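Local coordinates for protein sortase, SrtB family (PDB 4Y4Q) that probably acts as a cysteine transpeptidase of the sortase B class in building the type II pilus of Streptococcus pneumoniae, at residues 75-80 with 167-172; 82-87 with 134-139; 173-176 with 181-184; 121-126 with 195-200; 70-75 with 110-115. All blocks are in the same frame, centred on the assembly; numbering follows the deposited sequence.

Interaction 1: 75-80 with 167-172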
# COMPACT_ATOMS: atom_id res chain seq x y z
N ILE A 75 -6.45 5.04 -4.75
CA ILE A 75 -6.48 4.56 -3.37
C ILE A 75 -6.83 5.67 -2.37
O ILE A 75 -6.32 6.80 -2.45
CB ILE A 75 -5.13 3.89 -2.96
CG1 ILE A 75 -5.20 3.29 -1.56
CG2 ILE A 75 -3.98 4.88 -3.06
CD1 ILE A 75 -4.12 2.20 -1.34
N ASN A 76 -7.69 5.34 -1.42
CA ASN A 76 -8.15 6.30 -0.43
C ASN A 76 -8.14 5.66 0.96
O ASN A 76 -8.55 4.51 1.11
CB ASN A 76 -9.57 6.73 -0.79
CG ASN A 76 -10.06 7.91 0.03
OD1 ASN A 76 -9.30 8.55 0.76
ND2 ASN A 76 -11.35 8.22 -0.10
N VAL A 77 -7.63 6.38 1.96
CA VAL A 77 -7.81 5.98 3.35
C VAL A 77 -8.57 7.08 4.09
O VAL A 77 -8.09 8.22 4.23
CB VAL A 77 -6.47 5.70 4.04
CG1 VAL A 77 -6.69 5.39 5.54
CG2 VAL A 77 -5.75 4.55 3.37
N TYR A 78 -9.76 6.74 4.57
CA TYR A 78 -10.69 7.74 5.10
C TYR A 78 -10.10 8.63 6.18
O TYR A 78 -9.28 8.19 6.97
CB TYR A 78 -11.95 7.04 5.61
CG TYR A 78 -12.65 6.23 4.55
CD1 TYR A 78 -12.84 6.76 3.28
CD2 TYR A 78 -13.11 4.95 4.80
CE1 TYR A 78 -13.48 6.03 2.29
CE2 TYR A 78 -13.75 4.20 3.81
CZ TYR A 78 -13.94 4.76 2.56
OH TYR A 78 -14.57 4.03 1.58
N GLY A 79 -10.50 9.90 6.19
CA GLY A 79 -9.98 10.85 7.16
C GLY A 79 -8.49 11.15 7.06
O GLY A 79 -7.94 11.80 7.96
N THR A 80 -7.81 10.69 6.01
CA THR A 80 -6.39 11.01 5.84
C THR A 80 -6.10 11.70 4.51
O THR A 80 -7.00 11.87 3.69
CB THR A 80 -5.52 9.75 5.88
OG1 THR A 80 -5.68 9.02 4.66
CG2 THR A 80 -5.87 8.87 7.08
N LEU A 167 -10.88 -1.36 1.75
CA LEU A 167 -9.57 -1.66 2.33
C LEU A 167 -9.73 -1.68 3.83
O LEU A 167 -10.38 -0.80 4.39
CB LEU A 167 -8.56 -0.58 1.98
CG LEU A 167 -7.99 -0.47 0.56
CD1 LEU A 167 -7.06 0.73 0.51
CD2 LEU A 167 -7.23 -1.75 0.18
N GLU A 168 -9.13 -2.67 4.49
CA GLU A 168 -9.10 -2.66 5.94
C GLU A 168 -7.66 -2.74 6.41
O GLU A 168 -7.01 -3.75 6.20
CB GLU A 168 -9.91 -3.82 6.51
CG GLU A 168 -9.96 -3.84 8.03
CD GLU A 168 -11.07 -4.74 8.57
OE1 GLU A 168 -11.74 -5.43 7.78
OE2 GLU A 168 -11.28 -4.73 9.81
N ILE A 169 -7.14 -1.67 7.01
CA ILE A 169 -5.77 -1.69 7.49
C ILE A 169 -5.63 -2.64 8.69
O ILE A 169 -6.45 -2.60 9.62
CB ILE A 169 -5.29 -0.27 7.86
CG1 ILE A 169 -5.17 0.58 6.59
CG2 ILE A 169 -3.95 -0.30 8.56
CD1 ILE A 169 -4.89 2.03 6.88
N PHE A 170 -4.60 -3.49 8.70
CA PHE A 170 -4.36 -4.33 9.88
C PHE A 170 -2.97 -4.21 10.50
O PHE A 170 -2.71 -4.79 11.55
CB PHE A 170 -4.67 -5.81 9.61
CG PHE A 170 -3.80 -6.42 8.56
CD1 PHE A 170 -2.58 -7.00 8.88
CD2 PHE A 170 -4.20 -6.42 7.23
CE1 PHE A 170 -1.77 -7.57 7.90
CE2 PHE A 170 -3.40 -6.98 6.25
CZ PHE A 170 -2.19 -7.56 6.59
N GLU A 171 -2.07 -3.47 9.87
CA GLU A 171 -0.71 -3.40 10.40
C GLU A 171 0.05 -2.15 9.99
O GLU A 171 -0.09 -1.66 8.86
CB GLU A 171 0.10 -4.66 10.02
CG GLU A 171 1.57 -4.55 10.38
CD GLU A 171 2.37 -5.84 10.19
OE1 GLU A 171 1.78 -6.91 9.90
OE2 GLU A 171 3.61 -5.78 10.34
N MET A 172 0.86 -1.62 10.91
CA MET A 172 1.90 -0.66 10.54
C MET A 172 3.25 -1.19 11.00
O MET A 172 3.38 -1.75 12.11
CB MET A 172 1.64 0.71 11.18
CG MET A 172 2.32 1.89 10.46
SD MET A 172 4.00 2.29 11.02
CE MET A 172 3.87 1.78 12.68

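Interaction 2: 82-87 with 134-139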
# COMPACT_ATOMS: atom_id res chain seq x y z
N ILE A 82 -4.24 10.30 2.36
CA ILE A 82 -3.92 9.22 1.44
C ILE A 82 -5.04 9.12 0.42
O ILE A 82 -6.10 8.55 0.70
CB ILE A 82 -3.76 7.91 2.19
CG1 ILE A 82 -2.74 8.11 3.32
CG2 ILE A 82 -3.34 6.80 1.24
CD1 ILE A 82 -2.38 6.85 4.09
N ASP A 83 -4.92 9.97 -0.58
CA ASP A 83 -5.79 9.97 -1.72
C ASP A 83 -4.77 10.05 -2.81
O ASP A 83 -3.96 10.97 -2.85
CB ASP A 83 -6.68 11.21 -1.73
CG ASP A 83 -7.74 11.15 -2.81
OD1 ASP A 83 -8.26 10.05 -3.08
OD2 ASP A 83 -8.05 12.21 -3.40
N TYR A 84 -4.78 9.08 -3.70
CA TYR A 84 -3.77 9.09 -4.75
C TYR A 84 -4.14 8.19 -5.93
O TYR A 84 -4.73 7.12 -5.75
CB TYR A 84 -2.43 8.59 -4.18
CG TYR A 84 -1.84 9.45 -3.08
CD1 TYR A 84 -1.58 10.80 -3.29
CD2 TYR A 84 -1.52 8.90 -1.84
CE1 TYR A 84 -1.02 11.59 -2.28
CE2 TYR A 84 -0.96 9.68 -0.83
CZ TYR A 84 -0.72 11.02 -1.05
OH TYR A 84 -0.17 11.80 -0.06
N PRO A 85 -3.77 8.63 -7.15
CA PRO A 85 -3.87 7.74 -8.31
C PRO A 85 -2.82 6.66 -8.17
O PRO A 85 -1.77 6.91 -7.58
CB PRO A 85 -3.49 8.65 -9.48
CG PRO A 85 -2.64 9.73 -8.87
CD PRO A 85 -3.22 9.95 -7.49
N LEU A 86 -3.12 5.47 -8.69
CA LEU A 86 -2.15 4.38 -8.73
C LEU A 86 -1.59 4.27 -10.13
O LEU A 86 -2.32 4.36 -11.12
CB LEU A 86 -2.84 3.07 -8.36
CG LEU A 86 -3.44 3.03 -6.97
CD1 LEU A 86 -4.16 1.72 -6.74
CD2 LEU A 86 -2.33 3.24 -5.95
N VAL A 87 -0.28 4.08 -10.22
CA VAL A 87 0.42 4.02 -11.49
C VAL A 87 1.42 2.84 -11.40
O VAL A 87 1.71 2.36 -10.30
CB VAL A 87 1.10 5.39 -11.76
CG1 VAL A 87 2.25 5.30 -12.72
CG2 VAL A 87 0.06 6.40 -12.27
N ASN A 134 10.75 19.05 -2.27
CA ASN A 134 9.78 20.10 -1.96
C ASN A 134 8.36 19.85 -2.48
O ASN A 134 7.43 20.59 -2.17
CB ASN A 134 10.28 21.46 -2.45
CG ASN A 134 10.78 22.34 -1.33
OD1 ASN A 134 10.18 22.39 -0.25
ND2 ASN A 134 11.88 23.04 -1.57
N GLY A 135 8.20 18.80 -3.28
CA GLY A 135 6.93 18.50 -3.92
C GLY A 135 6.05 17.71 -2.97
O GLY A 135 5.97 18.02 -1.78
N VAL A 136 5.38 16.69 -3.50
CA VAL A 136 4.45 15.90 -2.69
C VAL A 136 5.20 15.00 -1.70
O VAL A 136 6.32 14.55 -1.96
CB VAL A 136 3.50 15.05 -3.57
CG1 VAL A 136 4.25 13.88 -4.19
CG2 VAL A 136 2.31 14.56 -2.77
N MET A 137 4.57 14.77 -0.55
CA MET A 137 5.08 13.83 0.43
C MET A 137 3.92 12.98 0.90
O MET A 137 2.78 13.18 0.50
CB MET A 137 5.73 14.55 1.60
CG MET A 137 6.85 15.50 1.20
SD MET A 137 7.43 16.55 2.53
CE MET A 137 5.89 17.27 3.08
N PHE A 138 4.22 12.03 1.77
CA PHE A 138 3.24 11.03 2.16
C PHE A 138 3.23 10.99 3.67
O PHE A 138 3.29 9.92 4.28
CB PHE A 138 3.60 9.69 1.52
CG PHE A 138 3.64 9.76 0.03
CD1 PHE A 138 4.80 10.16 -0.63
CD2 PHE A 138 2.50 9.51 -0.73
CE1 PHE A 138 4.84 10.28 -2.02
CE2 PHE A 138 2.53 9.62 -2.11
CZ PHE A 138 3.70 10.00 -2.76
N GLY A 139 3.15 12.19 4.24
CA GLY A 139 3.25 12.41 5.67
C GLY A 139 2.29 11.61 6.51
O GLY A 139 2.64 11.23 7.63

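Interaction 3: 173-176 with 181-184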
# COMPACT_ATOMS: atom_id res chain seq x y z
N LEU A 173 4.28 -1.01 10.18
CA LEU A 173 5.59 -1.41 10.64
C LEU A 173 6.62 -0.47 10.10
O LEU A 173 6.35 0.24 9.13
CB LEU A 173 5.89 -2.87 10.26
CG LEU A 173 5.75 -3.43 8.84
CD1 LEU A 173 6.65 -2.71 7.90
CD2 LEU A 173 6.19 -4.87 8.82
N GLU A 174 7.80 -0.47 10.73
CA GLU A 174 8.94 0.28 10.23
C GLU A 174 10.06 -0.72 9.95
O GLU A 174 10.30 -1.62 10.76
CB GLU A 174 9.39 1.34 11.26
CG GLU A 174 8.35 2.44 11.49
CD GLU A 174 8.73 3.44 12.59
OE1 GLU A 174 9.75 3.21 13.29
OE2 GLU A 174 8.01 4.44 12.76
N VAL A 175 10.72 -0.57 8.81
CA VAL A 175 11.74 -1.52 8.38
C VAL A 175 12.82 -0.79 7.63
O VAL A 175 12.66 0.38 7.27
CB VAL A 175 11.17 -2.56 7.39
CG1 VAL A 175 10.18 -3.48 8.08
CG2 VAL A 175 10.51 -1.85 6.22
N ASP A 176 13.92 -1.48 7.38
CA ASP A 176 14.98 -0.95 6.54
C ASP A 176 14.61 -1.20 5.08
O ASP A 176 13.87 -2.14 4.78
CB ASP A 176 16.30 -1.62 6.87
CG ASP A 176 17.37 -1.32 5.86
OD1 ASP A 176 18.02 -0.26 5.99
OD2 ASP A 176 17.55 -2.14 4.92
N ASN A 181 12.95 -9.66 3.27
CA ASN A 181 11.92 -10.46 3.93
C ASN A 181 10.53 -9.84 3.73
O ASN A 181 9.53 -10.55 3.73
CB ASN A 181 12.18 -10.57 5.43
CG ASN A 181 13.38 -11.43 5.76
OD1 ASN A 181 13.45 -12.58 5.33
ND2 ASN A 181 14.32 -10.88 6.50
N ILE A 182 10.49 -8.52 3.59
CA ILE A 182 9.23 -7.77 3.50
C ILE A 182 8.93 -7.37 2.06
O ILE A 182 7.79 -7.47 1.58
CB ILE A 182 9.32 -6.49 4.31
CG1 ILE A 182 9.65 -6.80 5.78
CG2 ILE A 182 8.05 -5.61 4.10
CD1 ILE A 182 8.59 -7.58 6.50
N TYR A 183 9.95 -6.86 1.38
CA TYR A 183 9.83 -6.39 0.01
C TYR A 183 10.08 -7.53 -0.97
O TYR A 183 11.06 -7.51 -1.72
CB TYR A 183 10.82 -5.25 -0.25
CG TYR A 183 10.52 -3.98 0.55
CD1 TYR A 183 9.52 -3.11 0.13
CD2 TYR A 183 11.22 -3.68 1.71
CE1 TYR A 183 9.23 -1.95 0.87
CE2 TYR A 183 10.95 -2.54 2.44
CZ TYR A 183 9.95 -1.68 2.01
OH TYR A 183 9.67 -0.53 2.72
N ASP A 184 9.20 -8.53 -0.95
CA ASP A 184 9.24 -9.67 -1.88
C ASP A 184 7.83 -9.80 -2.42
O ASP A 184 7.00 -10.52 -1.86
CB ASP A 184 9.61 -10.94 -1.12
CG ASP A 184 9.82 -12.14 -2.02
OD1 ASP A 184 9.42 -12.11 -3.21
OD2 ASP A 184 10.41 -13.13 -1.53

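Interaction 4: 121-126 with 195-200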
# COMPACT_ATOMS: atom_id res chain seq x y z
N GLU A 121 -4.11 -9.10 -8.63
CA GLU A 121 -4.38 -10.53 -8.54
C GLU A 121 -3.43 -11.25 -7.59
O GLU A 121 -3.74 -12.35 -7.11
CB GLU A 121 -4.30 -11.16 -9.93
CG GLU A 121 -5.31 -10.59 -10.91
CD GLU A 121 -5.38 -11.38 -12.20
OE1 GLU A 121 -4.84 -12.51 -12.25
OE2 GLU A 121 -5.97 -10.85 -13.17
N ASP A 122 -2.27 -10.65 -7.34
CA ASP A 122 -1.23 -11.30 -6.54
C ASP A 122 -1.65 -11.31 -5.08
O ASP A 122 -2.47 -10.49 -4.66
CB ASP A 122 0.10 -10.56 -6.67
CG ASP A 122 0.73 -10.70 -8.05
OD1 ASP A 122 0.37 -11.64 -8.79
OD2 ASP A 122 1.61 -9.87 -8.38
N PHE A 123 -1.05 -12.22 -4.30
CA PHE A 123 -1.32 -12.30 -2.88
C PHE A 123 -0.89 -11.02 -2.18
O PHE A 123 -1.70 -10.37 -1.53
CB PHE A 123 -0.60 -13.51 -2.25
CG PHE A 123 -0.49 -13.42 -0.76
CD1 PHE A 123 -1.63 -13.57 0.04
CD2 PHE A 123 0.72 -13.14 -0.15
CE1 PHE A 123 -1.53 -13.46 1.43
CE2 PHE A 123 0.82 -13.03 1.23
CZ PHE A 123 -0.31 -13.19 2.02
N ASN A 124 0.38 -10.66 -2.34
CA ASN A 124 0.88 -9.41 -1.79
C ASN A 124 1.27 -8.43 -2.89
O ASN A 124 2.05 -8.76 -3.78
CB ASN A 124 2.07 -9.66 -0.86
CG ASN A 124 3.21 -10.37 -1.57
OD1 ASN A 124 2.99 -11.29 -2.35
ND2 ASN A 124 4.43 -9.95 -1.29
N THR A 125 0.72 -7.22 -2.82
CA THR A 125 1.04 -6.17 -3.79
C THR A 125 1.69 -5.01 -3.05
O THR A 125 1.14 -4.49 -2.07
CB THR A 125 -0.22 -5.63 -4.48
OG1 THR A 125 -0.95 -6.71 -5.10
CG2 THR A 125 0.16 -4.60 -5.53
N ILE A 126 2.86 -4.60 -3.53
CA ILE A 126 3.62 -3.56 -2.84
C ILE A 126 3.54 -2.28 -3.65
O ILE A 126 3.81 -2.27 -4.86
CB ILE A 126 5.08 -3.98 -2.62
CG1 ILE A 126 5.13 -5.34 -1.90
CG2 ILE A 126 5.86 -2.91 -1.85
CD1 ILE A 126 6.52 -5.85 -1.64
N ALA A 195 3.85 -18.20 5.69
CA ALA A 195 5.12 -17.84 6.32
C ALA A 195 5.46 -16.36 6.13
O ALA A 195 5.98 -15.70 7.04
CB ALA A 195 6.25 -18.73 5.79
N TYR A 196 5.18 -15.82 4.95
CA TYR A 196 5.40 -14.39 4.72
C TYR A 196 4.52 -13.57 5.66
O TYR A 196 4.96 -12.58 6.24
CB TYR A 196 5.09 -14.02 3.27
CG TYR A 196 5.16 -12.53 2.94
CD1 TYR A 196 6.38 -11.92 2.68
CD2 TYR A 196 4.01 -11.76 2.84
CE1 TYR A 196 6.45 -10.57 2.36
CE2 TYR A 196 4.07 -10.40 2.51
CZ TYR A 196 5.29 -9.82 2.28
OH TYR A 196 5.37 -8.49 1.95
N LEU A 197 3.26 -14.00 5.79
CA LEU A 197 2.29 -13.32 6.65
C LEU A 197 2.72 -13.40 8.11
O LEU A 197 2.70 -12.39 8.83
CB LEU A 197 0.93 -14.01 6.49
CG LEU A 197 -0.36 -13.22 6.60
CD1 LEU A 197 -0.30 -11.92 5.79
CD2 LEU A 197 -1.47 -14.10 6.08
N ASP A 198 3.14 -14.59 8.53
CA ASP A 198 3.53 -14.81 9.92
C ASP A 198 4.69 -13.91 10.33
O ASP A 198 4.71 -13.38 11.44
CB ASP A 198 3.87 -16.28 10.16
CG ASP A 198 2.63 -17.17 10.29
OD1 ASP A 198 1.51 -16.70 9.97
OD2 ASP A 198 2.77 -18.34 10.71
N HIS A 199 5.65 -13.73 9.43
CA HIS A 199 6.81 -12.89 9.73
C HIS A 199 6.39 -11.42 9.74
O HIS A 199 6.71 -10.68 10.67
CB HIS A 199 7.97 -13.11 8.74
CG HIS A 199 9.13 -12.20 8.98
ND1 HIS A 199 9.32 -11.03 8.26
CD2 HIS A 199 10.14 -12.25 9.88
CE1 HIS A 199 10.41 -10.42 8.71
NE2 HIS A 199 10.92 -11.14 9.69
N LEU A 200 5.67 -11.02 8.69
CA LEU A 200 5.16 -9.66 8.57
C LEU A 200 4.47 -9.22 9.87
O LEU A 200 4.80 -8.18 10.43
CB LEU A 200 4.19 -9.57 7.40
CG LEU A 200 3.73 -8.18 6.93
CD1 LEU A 200 4.92 -7.31 6.53
CD2 LEU A 200 2.77 -8.32 5.76

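Interaction 5: 70-75 with 110-115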
# COMPACT_ATOMS: atom_id res chain seq x y z
N GLU A 70 -2.07 6.38 -18.03
CA GLU A 70 -1.13 5.71 -17.14
C GLU A 70 -1.75 5.45 -15.76
O GLU A 70 -1.19 4.73 -14.94
CB GLU A 70 0.16 6.52 -17.01
CG GLU A 70 0.02 7.86 -16.27
CD GLU A 70 -0.42 9.01 -17.17
OE1 GLU A 70 -0.80 8.75 -18.33
OE2 GLU A 70 -0.37 10.17 -16.71
N VAL A 71 -2.93 6.02 -15.51
CA VAL A 71 -3.56 5.79 -14.21
C VAL A 71 -4.37 4.49 -14.21
O VAL A 71 -5.38 4.39 -14.90
CB VAL A 71 -4.49 6.94 -13.82
CG1 VAL A 71 -5.18 6.61 -12.51
CG2 VAL A 71 -3.69 8.23 -13.71
N LEU A 72 -3.93 3.50 -13.44
CA LEU A 72 -4.61 2.21 -13.44
C LEU A 72 -5.61 2.07 -12.29
O LEU A 72 -6.42 1.15 -12.28
CB LEU A 72 -3.60 1.05 -13.43
CG LEU A 72 -2.68 0.93 -12.23
CD1 LEU A 72 -3.33 0.13 -11.11
CD2 LEU A 72 -1.35 0.31 -12.65
N GLY A 73 -5.55 2.98 -11.33
CA GLY A 73 -6.53 2.95 -10.26
C GLY A 73 -6.39 4.11 -9.29
O GLY A 73 -5.77 5.13 -9.61
N TRP A 74 -6.95 3.94 -8.10
CA TRP A 74 -6.98 5.01 -7.12
C TRP A 74 -7.11 4.42 -5.72
O TRP A 74 -7.80 3.41 -5.54
CB TRP A 74 -8.16 5.96 -7.40
CG TRP A 74 -8.02 7.27 -6.72
CD1 TRP A 74 -8.28 7.55 -5.41
CD2 TRP A 74 -7.58 8.51 -7.32
NE1 TRP A 74 -8.04 8.88 -5.16
CE2 TRP A 74 -7.61 9.49 -6.31
CE3 TRP A 74 -7.18 8.87 -8.61
CZ2 TRP A 74 -7.24 10.83 -6.55
CZ3 TRP A 74 -6.81 10.19 -8.85
CH2 TRP A 74 -6.85 11.16 -7.82
N ILE A 75 -6.45 5.04 -4.75
CA ILE A 75 -6.48 4.56 -3.37
C ILE A 75 -6.83 5.67 -2.37
O ILE A 75 -6.32 6.80 -2.45
CB ILE A 75 -5.13 3.89 -2.96
CG1 ILE A 75 -5.20 3.29 -1.56
CG2 ILE A 75 -3.98 4.88 -3.06
CD1 ILE A 75 -4.12 2.20 -1.34
N ILE A 110 1.21 6.98 -6.67
CA ILE A 110 1.71 5.81 -5.96
C ILE A 110 1.99 4.68 -6.95
O ILE A 110 1.11 4.33 -7.74
CB ILE A 110 0.69 5.35 -4.92
CG1 ILE A 110 0.78 6.25 -3.68
CG2 ILE A 110 0.94 3.93 -4.50
CD1 ILE A 110 -0.18 5.83 -2.61
N PHE A 111 3.20 4.13 -6.91
CA PHE A 111 3.66 3.16 -7.92
C PHE A 111 3.59 1.71 -7.44
O PHE A 111 4.12 1.37 -6.38
CB PHE A 111 5.11 3.43 -8.28
CG PHE A 111 5.33 4.71 -9.04
CD1 PHE A 111 5.19 5.94 -8.42
CD2 PHE A 111 5.69 4.67 -10.38
CE1 PHE A 111 5.41 7.12 -9.12
CE2 PHE A 111 5.91 5.85 -11.09
CZ PHE A 111 5.77 7.07 -10.46
N LEU A 112 2.95 0.85 -8.23
CA LEU A 112 2.96 -0.57 -7.95
C LEU A 112 4.35 -1.08 -8.28
O LEU A 112 4.97 -0.61 -9.24
CB LEU A 112 1.94 -1.31 -8.82
CG LEU A 112 0.48 -1.39 -8.38
CD1 LEU A 112 -0.13 -0.01 -8.13
CD2 LEU A 112 -0.33 -2.15 -9.43
N ASP A 113 4.84 -2.03 -7.49
CA ASP A 113 6.10 -2.69 -7.82
C ASP A 113 5.98 -3.26 -9.22
O ASP A 113 4.95 -3.84 -9.57
CB ASP A 113 6.37 -3.82 -6.82
CG ASP A 113 7.81 -4.32 -6.87
OD1 ASP A 113 8.19 -5.01 -7.86
OD2 ASP A 113 8.55 -4.00 -5.91
N ALA A 114 7.01 -3.07 -10.04
CA ALA A 114 7.01 -3.53 -11.43
C ALA A 114 6.83 -5.04 -11.60
O ALA A 114 6.50 -5.51 -12.68
CB ALA A 114 8.27 -3.06 -12.15
N ARG A 115 7.06 -5.80 -10.53
CA ARG A 115 6.93 -7.25 -10.55
C ARG A 115 5.51 -7.74 -10.22
O ARG A 115 5.19 -8.92 -10.42
CB ARG A 115 7.96 -7.89 -9.59
CG ARG A 115 9.42 -7.79 -10.08
CD ARG A 115 10.42 -7.95 -8.94
NE ARG A 115 10.16 -6.99 -7.85
CZ ARG A 115 10.85 -6.95 -6.71
NH1 ARG A 115 11.84 -7.82 -6.50
NH2 ARG A 115 10.54 -6.05 -5.79

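Interaction 1: 75-80 with 167-172
Two aliphatic pairs carry this contact: Ile75 meets Leu167, and Val77 meets Ile169. In both pairs the side chains run at roughly a right angle to each other, so the groups touch where the side chains cross, and the branches do not lie alongside one another. Leu167 points from its strand straight at 75-80, with CG anti to its carbonyl carbon (chi1 -74°). Its CD1 settles against the outer arm of Ile75, 3.8 Å from Ile75 CD1 and 3.8 Å from Ile75 CG1. That arm comes across because Ile75 CG1 lies opposite the backbone N (chi1 -176°), extending the chain toward Leu167. Leu167 CD1 also passes 4.1 Å from the carbonyl oxygen Asn76 O. Further along, Ile169 sends CD1 to Val77 CG1 at 4.0 Å, a single methyl-to-methyl touch. Beyond Val77 the chain leaves the sheet in a type II turn. There Val77 O is gripped twice by Thr80, from its backbone N at 3.1 Å and from Thr80 OG1 at 2.6 Å, which holds the end of the strand just past the packed side chain. The short strand segments make an angle of 57° and stay 8.8 Å apart at closest approach. They are not paired by backbone bonds; strand 155-160 lies between them in the sheet, and its Ile158 also packs on Leu167. Here side chains meet across an intervening strand of a curled sheet and form part of the hydrophobic interior of the sortase beta-barrel.

Interaction 2: 82-87 with 134-139
An aromatic pair, Tyr84 with Phe138, joins a strand of the sortase barrel to the loop that runs from strand 124-129 into helix 139-143. It is an offset edge-to-face stack: Phe138 turns its edge to the face of Tyr84, with ring centroids 5.0 Å apart and planes inclined by 61°. The edge atoms doing the touching are Phe138 CD2 and CE2. Phe138 CD2 comes 3.5 Å from Tyr84 CE2, while Phe138 CE2 sits over the same tyrosine ring, displaced toward its rim, 3.7 Å from Tyr84 CZ. Tyr84 places CG opposite its own carbonyl carbon (chi1 -63°), which turns the ring toward the loop. Val136 adds a looser touch, its CG2 lying 4.5 Å from Tyr84 CE1, obliquely to the ring. The phenol reaches the loop backbone as well, with Tyr84 OH 3.3 Å from Met137 O. The loop is met mainly by the outer part of the tyrosine ring; the side chain also packs on Ile110 of the neighbouring strand 110-112. Phe138 in turn rests on Thr223 of strand 218-225. Tyrosine and phenylalanine together fasten a long connection, partly exposed along its course, onto the beta-barrel core, an offset edge-to-face aromatic pair at the junction of loop and sheet.

Interaction 3: 173-176 with 181-184
Val175 and Ile182 face each other where the long strand 163-176 of the sortase barrel ends and the chain doubles back through a loop that holds an inverse gamma turn centred on Tyr183. The forked end of Val175 is the principal bump. One prong, CG1, leans on the shaft of Ile182, with Val175 CG1 4.1 Å from Ile182 CG1. The other prong meets the outer end of the tyrosine obliquely, where Val175 CG2 stands 3.9 Å from Tyr183 CE2 and 3.8 Å from Tyr183 OH. The valine therefore occupies the notch between these two consecutive loop side chains. Ile182 bends its own chain (chi1 -58°, chi2 -65°), carrying CD1 up the strand to a second shallow fit, 4.3 Å from Leu173 CD2. Leu200 of helix 190-202 also touches both Leu173 and Ile182, so the isoleucine is packed between strand and helix. The tyrosine hydroxyl is hydrogen-bonded to Ser222 OG on strand 218-225, which ties the far end of the ring to the sheet. At the strand's last residue, Asp176 O lies at the ring edge, close to its plane, 3.8 Å from Tyr183 CE2.

Interaction 4: 121-126 with 195-200
Phe123 meets Tyr196 with its edge: Tyr196 CD2 lies in the plane of the phenylalanine ring, 3.8 Å from Phe123 CE2, while the tyrosine ring is approached obliquely. Leu197 meets another part of that edge, with its methyl CD1 4.0 Å from Phe123 CZ. The phenylalanine thus slots its leading edge against two successive residues of helix 190-202, and it can reach that far because CG is anti to the backbone N (chi1 163°). Asn124 attends to the outer part of the tyrosine. Its ND2 is 3.7 Å from Tyr196 CZ and equally 3.7 Å from Tyr196 OH, approaching the ring obliquely, with the amide and ring planes 54° apart; Asn124 CB stays 4.0 Å from Tyr196 CE2. The contact is buried, and the polar ends within it are bonded beyond the two segments. Asn124 ND2 donates to Asp184 O and Asn124 OD1 accepts from Ile187 N, which anchors the amide at both ends and fixes its rotation. Tyr196 OH is hydrogen-bonded to Ile182 O. The loop before the helix is therefore stitched to both a strand side chain and a helix side chain, and this second shell positions the two groups that touch. Further out, Ile218 of strand 218-225 packs on Phe123, Asn124 and Leu197, while Leu220 of the same strand supports Tyr196. Helix 190-202 thus packs against strands 124-129 and 218-225, with Leu200 extending the packing to Glu171 and Leu173 of strand 163-176.

Interaction 5: 70-75 with 110-115
Leu72 holds CG between its backbone N and carbonyl carbon (chi1 62°), and Leu112 holds its own anti to the carbonyl carbon (chi1 -85°); these settings aim the two leucines at each other tip to tip. They touch across a strand of the sortase barrel: strand 83-88 lies between strands 73-77 and 110-112 in the sheet. Leu112 CD2 nestles against the fork of Leu72, 4.1 Å from Leu72 CD1 and 4.2 Å from Leu72 CD2. Leu72 and Gly73 together face Leu86 of the middle strand in a classic beta bulge. A second pair follows, meeting at about a right angle: Ile75 uses its short branch, CG2, which comes 3.9 Å from Ile110 CD1. Ile75, Ile110 and Leu112 also pack on Leu86 of the intervening strand, and on Ile127 of strand 124-129, so the hydrophobic layer carries on beyond the two segments. Past Leu112 strand 110-112 gives way to an Asx turn. Arg115 folds back on Asp113 and grips it side-on with two nitrogens. Arg115 NH2 bonds Asp113 OD2 at 2.9 Å, meeting it on the syn side from 26° out of the carboxylate plane, and that oxygen is also bonded to Tyr128 OH. The other oxygen serves two donors from Arg115 at once. The backbone Arg115 N uses the anti lone pair of Asp113 OD1 at 3.0 Å, while Arg115 NE closes the salt bridge from the syn side, 2.8 Å from Asp113 OD1.

From the N terminus, interaction 5 opens first and closes a loop across strand 83-88. Interaction 1 opens next, sharing Ile75 with interaction 5 and crossing it, and brings strand 73-77 against strand 163-176. Interaction 2 is nested entirely within interaction 1; it starts inside the loop of interaction 5 and ends beyond it, so these two cross, and it ties the middle strand to the loop before helix 139-143. Interaction 4 begins after interaction 5 has closed but inside the loops of interactions 1 and 2, crosses both, and fastens helix 190-202 to strand 124-129. Interaction 3, a tight return from the end of strand 163-176, is nested within interaction 4 and directly hydrogen-bonded to it.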